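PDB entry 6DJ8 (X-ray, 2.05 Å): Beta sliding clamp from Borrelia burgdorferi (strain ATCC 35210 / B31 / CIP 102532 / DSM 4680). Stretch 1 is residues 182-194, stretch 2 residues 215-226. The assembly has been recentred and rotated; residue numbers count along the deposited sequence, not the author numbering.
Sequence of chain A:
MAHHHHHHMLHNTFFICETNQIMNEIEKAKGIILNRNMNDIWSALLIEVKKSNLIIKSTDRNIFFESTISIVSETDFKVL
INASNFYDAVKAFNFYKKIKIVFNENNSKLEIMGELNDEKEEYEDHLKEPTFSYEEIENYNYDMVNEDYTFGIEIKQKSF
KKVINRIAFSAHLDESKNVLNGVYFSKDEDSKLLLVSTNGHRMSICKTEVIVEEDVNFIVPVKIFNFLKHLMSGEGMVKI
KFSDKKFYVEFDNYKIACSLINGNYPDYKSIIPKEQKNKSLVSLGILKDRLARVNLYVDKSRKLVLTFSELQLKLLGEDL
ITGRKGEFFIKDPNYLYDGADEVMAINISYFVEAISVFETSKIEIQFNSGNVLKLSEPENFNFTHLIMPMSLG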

ATOM      1  N   GLY A 182      14.119 -24.836  -5.976  1.00 34.46           N
ATOM      2  CA  GLY A 182      14.010 -25.637  -4.782  1.00 35.37           C
ATOM      3  C   GLY A 182      15.062 -25.284  -3.743  1.00 35.79           C
ATOM      4  O   GLY A 182      16.092 -24.680  -4.041  1.00 41.12           O
ATOM      5  N   VAL A 183      14.760 -25.652  -2.504  1.00 32.77           N
ATOM      6  CA  VAL A 183      15.713 -25.600  -1.405  1.00 30.04           C
ATOM      7  C   VAL A 183      16.336 -26.984  -1.313  1.00 35.78           C
ATOM      8  O   VAL A 183      15.616 -27.987  -1.286  1.00 35.19           O
ATOM      9  CB  VAL A 183      15.022 -25.215  -0.092  1.00 30.35           C
ATOM     10  CG1 VAL A 183      16.008 -25.265   1.049  1.00 36.14           C
ATOM     11  CG2 VAL A 183      14.387 -23.820  -0.221  1.00 35.47           C
ATOM     12  N   TYR A 184      17.672 -27.048  -1.326  1.00 33.26           N
ATOM     13  CA  TYR A 184      18.386 -28.322  -1.341  1.00 34.17           C
ATOM     14  C   TYR A 184      18.748 -28.736   0.085  1.00 37.41           C
ATOM     15  O   TYR A 184      19.402 -27.981   0.814  1.00 38.24           O
ATOM     16  CB  TYR A 184      19.635 -28.219  -2.224  1.00 33.45           C
ATOM     17  CG  TYR A 184      20.461 -29.484  -2.322  1.00 41.65           C
ATOM     18  CD1 TYR A 184      19.863 -30.706  -2.602  1.00 40.28           C
ATOM     19  CD2 TYR A 184      21.853 -29.444  -2.185  1.00 40.34           C
ATOM     20  CE1 TYR A 184      20.626 -31.881  -2.715  1.00 43.04           C
ATOM     21  CE2 TYR A 184      22.622 -30.603  -2.292  1.00 46.00           C
ATOM     22  CZ  TYR A 184      21.996 -31.821  -2.556  1.00 48.70           C
ATOM     23  OH  TYR A 184      22.737 -32.973  -2.676  1.00 51.77           O
ATOM     24  N   PHE A 185      18.310 -29.925   0.480  1.00 34.27           N
ATOM     25  CA  PHE A 185      18.661 -30.510   1.766  1.00 33.81           C
ATOM     26  C   PHE A 185      19.777 -31.533   1.588  1.00 41.34           C
ATOM     27  O   PHE A 185      19.622 -32.497   0.830  1.00 43.47           O
ATOM     28  CB  PHE A 185      17.455 -31.193   2.401  1.00 36.75           C
ATOM     29  CG  PHE A 185      16.438 -30.231   2.934  1.00 37.26           C
ATOM     30  CD1 PHE A 185      15.621 -29.519   2.069  1.00 36.73           C
ATOM     31  CD2 PHE A 185      16.330 -30.007   4.299  1.00 36.55           C
ATOM     32  CE1 PHE A 185      14.680 -28.615   2.575  1.00 38.06           C
ATOM     33  CE2 PHE A 185      15.407 -29.107   4.797  1.00 40.88           C
ATOM     34  CZ  PHE A 185      14.576 -28.418   3.933  1.00 37.37           C
ATOM     35  N   SER A 186      20.864 -31.355   2.324  1.00 36.66           N
ATOM     36  CA  SER A 186      21.995 -32.279   2.248  1.00 45.35           C
ATOM     37  C   SER A 186      22.612 -32.396   3.640  1.00 49.55           C
ATOM     38  O   SER A 186      22.082 -31.862   4.621  1.00 44.24           O
ATOM     39  CB  SER A 186      23.001 -31.799   1.195  1.00 46.90           C
ATOM     40  OG  SER A 186      23.719 -32.883   0.651  1.00 65.56           O
ATOM     41  N   LYS A 187      23.767 -33.060   3.701  1.00 47.32           N
ATOM     42  CA  LYS A 187      24.538 -33.340   4.906  1.00 53.06           C
ATOM     43  C   LYS A 187      25.991 -32.969   4.647  1.00 50.87           C
ATOM     44  O   LYS A 187      26.521 -33.286   3.583  1.00 50.72           O
ATOM     45  CB  LYS A 187      24.479 -34.841   5.247  1.00 59.08           C
ATOM     46  CG  LYS A 187      23.945 -35.185   6.606  1.00 63.65           C
ATOM     47  CD  LYS A 187      23.493 -36.637   6.634  1.00 61.88           C
ATOM     48  CE  LYS A 187      24.593 -37.589   6.239  1.00 62.73           C
ATOM     49  NZ  LYS A 187      24.175 -39.009   6.439  1.00 59.29           N
ATOM     50  N   ASP A 188      26.639 -32.306   5.608  1.00 53.57           N
ATOM     51  CA  ASP A 188      28.044 -31.943   5.426  1.00 56.93           C
ATOM     52  C   ASP A 188      28.927 -33.136   5.791  1.00 59.32           C
ATOM     53  O   ASP A 188      28.437 -34.232   6.072  1.00 58.87           O
ATOM     54  CB  ASP A 188      28.417 -30.688   6.222  1.00 56.23           C
ATOM     55  CG  ASP A 188      28.410 -30.896   7.737  1.00 62.85           C
ATOM     56  OD1 ASP A 188      28.128 -32.012   8.231  1.00 64.64           O
ATOM     57  OD2 ASP A 188      28.756 -29.929   8.442  1.00 59.57           O
ATOM     58  N   GLU A 189      30.252 -32.933   5.790  1.00 66.64           N
ATOM     59  CA  GLU A 189      31.174 -34.023   6.099  1.00 73.80           C
ATOM     60  C   GLU A 189      30.960 -34.559   7.505  1.00 70.73           C
ATOM     61  O   GLU A 189      31.214 -35.740   7.762  1.00 62.85           O
ATOM     62  CB  GLU A 189      32.626 -33.565   5.933  1.00 66.78           C
ATOM     63  N   ASP A 190      30.514 -33.710   8.426  1.00 70.13           N
ATOM     64  CA  ASP A 190      30.264 -34.122   9.798  1.00 68.69           C
ATOM     65  C   ASP A 190      28.851 -34.654   9.996  1.00 65.10           C
ATOM     66  O   ASP A 190      28.404 -34.792  11.140  1.00 62.31           O
ATOM     67  CB  ASP A 190      30.554 -32.965  10.759  1.00 73.76           C
ATOM     68  CG  ASP A 190      32.043 -32.648  10.850  1.00 83.87           C
ATOM     69  OD1 ASP A 190      32.811 -33.122   9.984  1.00 87.84           O
ATOM     70  OD2 ASP A 190      32.451 -31.935  11.792  1.00 91.22           O
ATOM     71  N   SER A 191      28.135 -34.925   8.904  1.00 66.09           N
ATOM     72  CA  SER A 191      26.807 -35.525   8.940  1.00 65.58           C
ATOM     73  C   SER A 191      25.770 -34.564   9.512  1.00 64.44           C
ATOM     74  O   SER A 191      24.744 -34.994  10.044  1.00 64.59           O
ATOM     75  CB  SER A 191      26.818 -36.848   9.721  1.00 64.49           C
ATOM     76  OG  SER A 191      25.728 -37.676   9.363  1.00 67.04           O
ATOM     77  N   LYS A 192      26.034 -33.259   9.408  1.00 60.67           N
ATOM     78  CA  LYS A 192      25.102 -32.239   9.868  1.00 61.68           C
ATOM     79  C   LYS A 192      24.185 -31.806   8.734  1.00 54.24           C
ATOM     80  O   LYS A 192      24.621 -31.594   7.598  1.00 46.52           O
ATOM     81  CB  LYS A 192      25.844 -31.016  10.414  1.00 61.79           C
ATOM     82  CG  LYS A 192      26.829 -31.318  11.530  1.00 71.57           C
ATOM     83  CD  LYS A 192      26.120 -31.484  12.856  1.00 73.43           C
ATOM     84  CE  LYS A 192      27.118 -31.535  14.000  1.00 74.91           C
ATOM     85  NZ  LYS A 192      27.950 -30.300  14.078  1.00 73.60           N
ATOM     86  N   LEU A 193      22.912 -31.660   9.058  1.00 54.53           N
ATOM     87  CA  LEU A 193      21.939 -31.262   8.059  1.00 48.27           C
ATOM     88  C   LEU A 193      22.254 -29.868   7.516  1.00 45.72           C
ATOM     89  O   LEU A 193      22.506 -28.923   8.270  1.00 46.70           O
ATOM     90  CB  LEU A 193      20.548 -31.296   8.669  1.00 44.24           C
ATOM     91  CG  LEU A 193      19.475 -30.835   7.704  1.00 46.87           C
ATOM     92  CD1 LEU A 193      19.357 -31.843   6.566  1.00 44.79           C
ATOM     93  CD2 LEU A 193      18.170 -30.701   8.456  1.00 44.79           C
ATOM     94  N   LEU A 194      22.170 -29.730   6.202  1.00 43.71           N
ATOM     95  CA  LEU A 194      22.581 -28.514   5.530  1.00 46.12           C
ATOM     96  C   LEU A 194      21.550 -28.113   4.479  1.00 46.64           C
ATOM     97  O   LEU A 194      21.038 -28.959   3.740  1.00 43.95           O
ATOM     98  CB  LEU A 194      23.969 -28.743   4.920  1.00 51.56           C
ATOM     99  CG  LEU A 194      24.574 -27.809   3.895  1.00 56.01           C
ATOM    100  CD1 LEU A 194      26.069 -27.802   4.058  1.00 53.86           C
ATOM    101  CD2 LEU A 194      24.203 -28.374   2.551  1.00 55.81           C
TER
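Stretch 2 215-226: DVNFIVPVKIFN

Stretch 2 contributes a strand that ends at Pro221, antiparallel to strand 182-187; the N-to-C directions make 153° and the axes approach to 4.0 Å. The register follows from paired hydrogen bonds: Val183 N to Val220 O is 2.6 Å and Val220 N to Val183 O 2.9 Å, while Phe185 N to Phe218 O is 2.7 Å and Phe218 N to Phe185 O 3.2 Å, all with N-H...O angles of 165° or more. Between these pairs Tyr184 faces Ile219 in a non-hydrogen-bonded pair, CA to CA 4.6 Å. Beyond Pro221 the chain turns into a helix, phi/psi of Lys223 being -55/-41, which brings Phe225 back toward stretch 1.

Side chains alternate between the faces. Val183, Phe185, Phe218 and Val220 share one. Val183, chi1 t, places CG2 3.6 Å from Phe225 CD2 and 4.1 Å from Val222 CG2. Phe185, chi1 m at -73° and chi2 73°, carries its ring along the sheet past Val220, with CE1 3.7 Å from Val220 CG2, until CZ lies 3.7 Å from Phe225 CZ. Those two rings meet rim to rim, centroids 6.0 Å apart and planes at 31°, so neither covers the other's face. Phe225 is itself m, chi1 -63°.

On the other face, Tyr184 is t with chi2 49°. Its CD1 lies 3.9 Å from Ile219 CG1, and its extended ring carries OH to Asn217 OD1, a 3.1 Å hydrogen bond at the ring edge. Asn217, also t, points CB away, but its amide end returns to accept this bond. Gly182 leaves room for Ile219: an ideal CB there would sit 2.3 Å from Ile219 CG2.

Before the strand, Val216, chi1 t, points toward stretch 1; its CG1 lies 3.8 Å from Leu193 CD1, and its CG2 3.7 Å from Lys187 CD.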

ATOM      1  N   ASP A 215      20.813 -40.932   4.651  1.00 52.29           N
ATOM      2  CA  ASP A 215      21.203 -40.144   3.494  1.00 55.42           C
ATOM      3  C   ASP A 215      20.198 -39.020   3.294  1.00 49.68           C
ATOM      4  O   ASP A 215      18.995 -39.196   3.505  1.00 48.39           O
ATOM      5  CB  ASP A 215      21.286 -41.007   2.235  1.00 57.63           C
ATOM      6  CG  ASP A 215      22.234 -42.193   2.392  1.00 71.29           C
ATOM      7  OD1 ASP A 215      23.251 -42.073   3.110  1.00 62.51           O
ATOM      8  OD2 ASP A 215      21.958 -43.247   1.784  1.00 74.71           O
ATOM      9  N   VAL A 216      20.702 -37.853   2.915  1.00 50.86           N
ATOM     10  CA  VAL A 216      19.899 -36.646   2.761  1.00 42.10           C
ATOM     11  C   VAL A 216      20.211 -36.097   1.381  1.00 42.75           C
ATOM     12  O   VAL A 216      21.341 -35.670   1.127  1.00 42.91           O
ATOM     13  CB  VAL A 216      20.213 -35.611   3.847  1.00 46.23           C
ATOM     14  CG1 VAL A 216      19.303 -34.375   3.733  1.00 38.06           C
ATOM     15  CG2 VAL A 216      20.138 -36.260   5.220  1.00 40.75           C
ATOM     16  N   ASN A 217      19.218 -36.103   0.494  1.00 40.95           N
ATOM     17  CA  ASN A 217      19.408 -35.592  -0.856  1.00 41.16           C
ATOM     18  C   ASN A 217      18.041 -35.238  -1.429  1.00 47.60           C
ATOM     19  O   ASN A 217      17.482 -35.998  -2.224  1.00 39.93           O
ATOM     20  CB  ASN A 217      20.156 -36.630  -1.726  1.00 45.14           C
ATOM     21  CG  ASN A 217      20.317 -36.172  -3.171  1.00 53.79           C
ATOM     22  OD1 ASN A 217      20.448 -34.974  -3.443  1.00 52.48           O
ATOM     23  ND2 ASN A 217      20.324 -37.119  -4.098  1.00 50.14           N
ATOM     24  N   PHE A 218      17.494 -34.084  -1.023  1.00 37.02           N
ATOM     25  CA  PHE A 218      16.118 -33.719  -1.327  1.00 40.77           C
ATOM     26  C   PHE A 218      16.048 -32.268  -1.769  1.00 42.83           C
ATOM     27  O   PHE A 218      16.731 -31.407  -1.210  1.00 34.93           O
ATOM     28  CB  PHE A 218      15.195 -33.918  -0.107  1.00 41.29           C
ATOM     29  CG  PHE A 218      15.351 -35.260   0.566  1.00 48.51           C
ATOM     30  CD1 PHE A 218      14.870 -36.408  -0.040  1.00 49.22           C
ATOM     31  CD2 PHE A 218      15.970 -35.368   1.803  1.00 45.16           C
ATOM     32  CE1 PHE A 218      15.014 -37.660   0.574  1.00 48.79           C
ATOM     33  CE2 PHE A 218      16.126 -36.606   2.420  1.00 51.39           C
ATOM     34  CZ  PHE A 218      15.643 -37.759   1.805  1.00 49.28           C
ATOM     35  N   ILE A 219      15.195 -32.010  -2.758  1.00 39.31           N
ATOM     36  CA  ILE A 219      14.971 -30.678  -3.306  1.00 38.00           C
ATOM     37  C   ILE A 219      13.501 -30.343  -3.104  1.00 42.24           C
ATOM     38  O   ILE A 219      12.626 -31.016  -3.667  1.00 37.83           O
ATOM     39  CB  ILE A 219      15.340 -30.590  -4.792  1.00 39.46           C
ATOM     40  CG1 ILE A 219      16.784 -31.051  -5.022  1.00 43.70           C
ATOM     41  CG2 ILE A 219      15.127 -29.167  -5.316  1.00 37.74           C
ATOM     42  CD1 ILE A 219      17.058 -31.384  -6.435  1.00 44.32           C
ATOM     43  N   VAL A 220      13.242 -29.311  -2.316  1.00 34.09           N
ATOM     44  CA  VAL A 220      11.892 -28.900  -1.928  1.00 36.47           C
ATOM     45  C   VAL A 220      11.586 -27.552  -2.571  1.00 31.56           C
ATOM     46  O   VAL A 220      12.340 -26.597  -2.365  1.00 38.09           O
ATOM     47  CB  VAL A 220      11.756 -28.795  -0.401  1.00 37.25           C
ATOM     48  CG1 VAL A 220      10.316 -28.422  -0.033  1.00 40.46           C
ATOM     49  CG2 VAL A 220      12.171 -30.109   0.260  1.00 36.61           C
ATOM     50  N   PRO A 221      10.494 -27.422  -3.314  1.00 37.99           N
ATOM     51  CA  PRO A 221      10.157 -26.122  -3.906  1.00 37.03           C
ATOM     52  C   PRO A 221      10.077 -25.059  -2.829  1.00 31.66           C
ATOM     53  O   PRO A 221       9.585 -25.301  -1.725  1.00 30.37           O
ATOM     54  CB  PRO A 221       8.798 -26.359  -4.574  1.00 34.70           C
ATOM     55  CG  PRO A 221       8.777 -27.846  -4.853  1.00 47.12           C
ATOM     56  CD  PRO A 221       9.460 -28.427  -3.635  1.00 42.01           C
ATOM     57  N   VAL A 222      10.620 -23.880  -3.141  1.00 30.03           N
ATOM     58  CA  VAL A 222      10.737 -22.862  -2.115  1.00 30.22           C
ATOM     59  C   VAL A 222       9.366 -22.367  -1.639  1.00 30.22           C
ATOM     60  O   VAL A 222       9.255 -21.881  -0.511  1.00 31.87           O
ATOM     61  CB  VAL A 222      11.619 -21.697  -2.612  1.00 28.51           C
ATOM     62  CG1 VAL A 222      10.914 -20.890  -3.749  1.00 32.40           C
ATOM     63  CG2 VAL A 222      11.982 -20.792  -1.435  1.00 37.21           C
ATOM     64  N   LYS A 223       8.316 -22.485  -2.450  1.00 30.33           N
ATOM     65  CA  LYS A 223       7.048 -21.842  -2.072  1.00 36.29           C
ATOM     66  C   LYS A 223       6.587 -22.285  -0.688  1.00 36.95           C
ATOM     67  O   LYS A 223       6.161 -21.452   0.123  1.00 34.70           O
ATOM     68  CB  LYS A 223       5.959 -22.118  -3.107  1.00 39.93           C
ATOM     69  CG  LYS A 223       4.588 -21.525  -2.737  1.00 41.27           C
ATOM     70  CD  LYS A 223       3.553 -21.798  -3.805  1.00 41.48           C
ATOM     71  CE  LYS A 223       2.201 -21.127  -3.471  1.00 41.33           C
ATOM     72  NZ  LYS A 223       1.179 -21.490  -4.497  1.00 44.14           N
ATOM     73  N   ILE A 224       6.736 -23.580  -0.364  1.00 29.55           N
ATOM     74  CA  ILE A 224       6.257 -24.027   0.942  1.00 31.12           C
ATOM     75  C   ILE A 224       6.996 -23.318   2.069  1.00 34.59           C
ATOM     76  O   ILE A 224       6.422 -23.083   3.140  1.00 34.93           O
ATOM     77  CB  ILE A 224       6.338 -25.566   1.095  1.00 27.38           C
ATOM     78  CG1 ILE A 224       5.494 -25.984   2.307  1.00 32.69           C
ATOM     79  CG2 ILE A 224       7.787 -26.025   1.273  1.00 31.86           C
ATOM     80  CD1 ILE A 224       5.311 -27.481   2.451  1.00 38.11           C
ATOM     81  N   PHE A 225       8.260 -22.927   1.851  1.00 34.11           N
ATOM     82  CA  PHE A 225       8.975 -22.239   2.919  1.00 33.93           C
ATOM     83  C   PHE A 225       8.493 -20.802   3.080  1.00 32.06           C
ATOM     84  O   PHE A 225       8.396 -20.307   4.204  1.00 33.61           O
ATOM     85  CB  PHE A 225      10.488 -22.306   2.670  1.00 30.49           C
ATOM     86  CG  PHE A 225      10.995 -23.714   2.695  1.00 34.81           C
ATOM     87  CD1 PHE A 225      11.094 -24.390   3.897  1.00 36.33           C
ATOM     88  CD2 PHE A 225      11.246 -24.401   1.523  1.00 33.69           C
ATOM     89  CE1 PHE A 225      11.503 -25.725   3.933  1.00 39.80           C
ATOM     90  CE2 PHE A 225      11.654 -25.715   1.554  1.00 39.37           C
ATOM     91  CZ  PHE A 225      11.780 -26.381   2.768  1.00 37.33           C
ATOM     92  N   ASN A 226       8.197 -20.114   1.979  1.00 28.70           N
ATOM     93  CA  ASN A 226       7.569 -18.796   2.111  1.00 34.58           C
ATOM     94  C   ASN A 226       6.256 -18.909   2.869  1.00 35.74           C
ATOM     95  O   ASN A 226       5.999 -18.140   3.795  1.00 35.26           O
ATOM     96  CB  ASN A 226       7.366 -18.177   0.731  1.00 32.58           C
ATOM     97  CG  ASN A 226       8.697 -17.855   0.058  1.00 40.49           C
ATOM     98  OD1 ASN A 226       9.651 -17.490   0.739  1.00 37.54           O
ATOM     99  ND2 ASN A 226       8.766 -17.985  -1.269  1.00 34.11           N
TER